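Local atomic coordinates of hypothetical protein (PDB entry 2H1T), a protein that is of unknown function but may bind glycolipids and take part in their metabolism. Residues A[50-55]-A[112-117]. Sequence-based numbering, arbitrary orientation.
Sequences YRLRWD and NTFPIR
Trp54, the last residue of strand 45-54, faces Phe114 on the short helix 113-119 with their CA atoms 9.2 Å apart, so the two backbones stand well clear and side chains alone bridge them. Arg117 N bonds back to Thr113 O at 2.8 Å, a helical turn. On the strand, Leu52 and Trp54 point their CB atoms toward the helix, while the intervening Arg53 points away and makes a salt bridge through NH2 to Glu62 OE1 on strand 60-69. Phe114 does the reaching. Its CG lies anti to its own carbonyl carbon (chi1 -69°), and the ring extends from the helix until its CE1, CZ and CE2 atoms meet the side chains of Trp54 and Leu52. Its edge makes a T-shaped stack on the six-membered ring of Trp54, the planes at 76° and the centroids 5.2 Å apart. Phe114 CE1 comes within 3.4 Å of Trp54 CE3, off toward the rim of the indole. Helix 113-119 is the connection of a beta-alpha-beta crossover between the parallel neighbours 102-106 and 126-135 of the mixed sheet, and here it packs against strand 45-54 of the six-stranded antiparallel sheet. Leu52 approaches Phe114 obliquely, its CD1 methyl 3.7 Å from Phe114 CE2, so the methyl and the indole together hold the outer end of the phenyl ring. Trp54 also stacks with Trp58, and Phe110 meets Phe114 edge-to-face.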
loop_
_atom_site.group_PDB
_atom_site.type_symbol
_atom_site.label_atom_id
_atom_site.label_comp_id
_atom_site.label_asym_id
_atom_site.label_seq_id
_atom_site.Cartn_x
_atom_site.Cartn_y
_atom_site.Cartn_z
ATOM N N TYR A 50 -9.685 8.985 2.666
ATOM C CA TYR A 50 -11.026 9.397 2.974
ATOM C C TYR A 50 -11.082 10.667 3.785
ATOM O O TYR A 50 -10.121 11.029 4.460
ATOM C CB TYR A 50 -11.788 8.258 3.656
ATOM C CG TYR A 50 -11.412 7.953 5.114
ATOM C CD1 TYR A 50 -11.954 8.680 6.193
ATOM C CD2 TYR A 50 -10.603 6.858 5.433
ATOM C CE1 TYR A 50 -11.608 8.365 7.517
ATOM C CE2 TYR A 50 -10.306 6.520 6.764
ATOM C CZ TYR A 50 -10.820 7.274 7.788
ATOM O OH TYR A 50 -10.508 6.926 9.096
ATOM N N ARG A 51 -12.222 11.326 3.703
ATOM C CA ARG A 51 -12.455 12.512 4.514
ATOM C C ARG A 51 -13.842 12.431 5.099
ATOM O O ARG A 51 -14.799 12.152 4.369
ATOM C CB ARG A 51 -12.263 13.780 3.661
ATOM C CG ARG A 51 -12.644 15.101 4.405
ATOM C CD ARG A 51 -12.480 16.367 3.541
ATOM N NE ARG A 51 -13.257 16.343 2.296
ATOM C CZ ARG A 51 -14.537 16.711 2.163
ATOM N NH1 ARG A 51 -15.264 17.125 3.214
ATOM N NH2 ARG A 51 -15.104 16.655 0.958
ATOM N N LEU A 52 -13.940 12.664 6.405
ATOM C CA LEU A 52 -15.220 12.750 7.100
ATOM C C LEU A 52 -15.421 14.136 7.667
ATOM O O LEU A 52 -14.469 14.803 8.088
ATOM C CB LEU A 52 -15.313 11.712 8.234
ATOM C CG LEU A 52 -14.988 10.265 7.848
ATOM C CD1 LEU A 52 -15.049 9.356 9.099
ATOM C CD2 LEU A 52 -15.905 9.792 6.709
ATOM N N ARG A 53 -16.675 14.578 7.652
ATOM C CA ARG A 53 -17.037 15.860 8.223
ATOM C C ARG A 53 -18.295 15.644 9.052
ATOM O O ARG A 53 -19.220 14.955 8.621
ATOM C CB ARG A 53 -17.242 16.907 7.128
ATOM C CG ARG A 53 -17.715 18.275 7.634
ATOM C CD ARG A 53 -17.855 19.338 6.507
ATOM N NE ARG A 53 -18.871 18.950 5.528
ATOM C CZ ARG A 53 -20.183 19.088 5.701
ATOM N NH1 ARG A 53 -20.669 19.604 6.819
ATOM N NH2 ARG A 53 -21.022 18.705 4.753
ATOM N N TRP A 54 -18.325 16.238 10.238
ATOM C CA TRP A 54 -19.459 16.041 11.178
ATOM C C TRP A 54 -19.894 17.365 11.749
ATOM O O TRP A 54 -19.220 18.372 11.517
ATOM C CB TRP A 54 -19.056 15.094 12.298
ATOM C CG TRP A 54 -17.796 15.445 12.981
ATOM C CD1 TRP A 54 -17.662 16.196 14.104
ATOM C CD2 TRP A 54 -16.465 15.056 12.588
ATOM N NE1 TRP A 54 -16.338 16.301 14.446
ATOM C CE2 TRP A 54 -15.584 15.586 13.553
ATOM C CE3 TRP A 54 -15.943 14.228 11.570
ATOM C CZ2 TRP A 54 -14.203 15.381 13.502
ATOM C CZ3 TRP A 54 -14.562 14.003 11.532
ATOM C CH2 TRP A 54 -13.704 14.609 12.474
ATOM N N ASP A 55 -21.033 17.383 12.450
ATOM C CA ASP A 55 -21.518 18.612 13.067
ATOM C C ASP A 55 -21.015 18.827 14.497
ATOM O O ASP A 55 -20.180 18.064 14.993
ATOM C CB ASP A 55 -23.056 18.672 13.009
ATOM C CG ASP A 55 -23.723 17.645 13.896
ATOM O OD1 ASP A 55 -23.076 17.055 14.800
ATOM O OD2 ASP A 55 -24.933 17.453 13.708
ATOM N N ASN A 112 -14.694 4.458 15.795
ATOM C CA ASN A 112 -15.236 4.183 17.126
ATOM C C ASN A 112 -15.420 5.477 17.946
ATOM O O ASN A 112 -16.194 5.524 18.893
ATOM C CB ASN A 112 -14.312 3.234 17.870
ATOM C CG ASN A 112 -14.253 1.845 17.247
ATOM O OD1 ASN A 112 -13.348 1.536 16.465
ATOM N ND2 ASN A 112 -15.246 1.050 17.518
ATOM N N THR A 113 -14.705 6.525 17.557
ATOM C CA THR A 113 -14.805 7.815 18.231
ATOM C C THR A 113 -16.174 8.458 18.073
ATOM O O THR A 113 -16.666 9.091 19.001
ATOM C CB THR A 113 -13.696 8.736 17.724
ATOM O OG1 THR A 113 -12.452 8.163 18.101
ATOM C CG2 THR A 113 -13.780 10.135 18.332
ATOM N N PHE A 114 -16.859 8.176 16.976
ATOM C CA PHE A 114 -18.146 8.842 16.712
ATOM C C PHE A 114 -19.197 8.521 17.746
ATOM O O PHE A 114 -19.713 9.464 18.360
ATOM C CB PHE A 114 -18.610 8.613 15.270
ATOM C CG PHE A 114 -17.742 9.342 14.272
ATOM C CD1 PHE A 114 -17.840 10.733 14.136
ATOM C CD2 PHE A 114 -16.769 8.681 13.547
ATOM C CE1 PHE A 114 -17.035 11.438 13.245
ATOM C CE2 PHE A 114 -15.931 9.394 12.666
ATOM C CZ PHE A 114 -16.050 10.763 12.531
ATOM N N PRO A 115 -19.532 7.216 17.946
ATOM C CA PRO A 115 -20.543 6.952 18.975
ATOM C C PRO A 115 -20.119 7.431 20.357
ATOM O O PRO A 115 -20.946 7.952 21.102
ATOM C CB PRO A 115 -20.736 5.437 18.921
ATOM C CG PRO A 115 -20.288 5.044 17.537
ATOM C CD PRO A 115 -19.152 5.995 17.228
ATOM N N ILE A 116 -18.822 7.308 20.667
ATOM C CA ILE A 116 -18.313 7.762 21.949
ATOM C C ILE A 116 -18.575 9.245 22.159
ATOM O O ILE A 116 -19.075 9.638 23.192
ATOM C CB ILE A 116 -16.830 7.417 22.114
ATOM C CG1 ILE A 116 -16.697 5.898 22.271
ATOM C CG2 ILE A 116 -16.223 8.050 23.386
ATOM C CD1 ILE A 116 -15.298 5.388 21.958
ATOM N N ARG A 117 -18.247 10.057 21.162
ATOM C CA ARG A 117 -18.350 11.501 21.308
ATOM C C ARG A 117 -19.781 11.934 21.153
ATOM O O ARG A 117 -20.200 12.899 21.791
ATOM C CB ARG A 117 -17.464 12.222 20.296
ATOM C CG ARG A 117 -15.987 12.079 20.535
ATOM C CD ARG A 117 -15.574 12.796 21.824
ATOM N NE ARG A 117 -15.601 14.256 21.668
ATOM C CZ ARG A 117 -14.568 14.999 21.252
ATOM N NH1 ARG A 117 -13.400 14.454 20.971
ATOM N NH2 ARG A 117 -14.694 16.309 21.120
#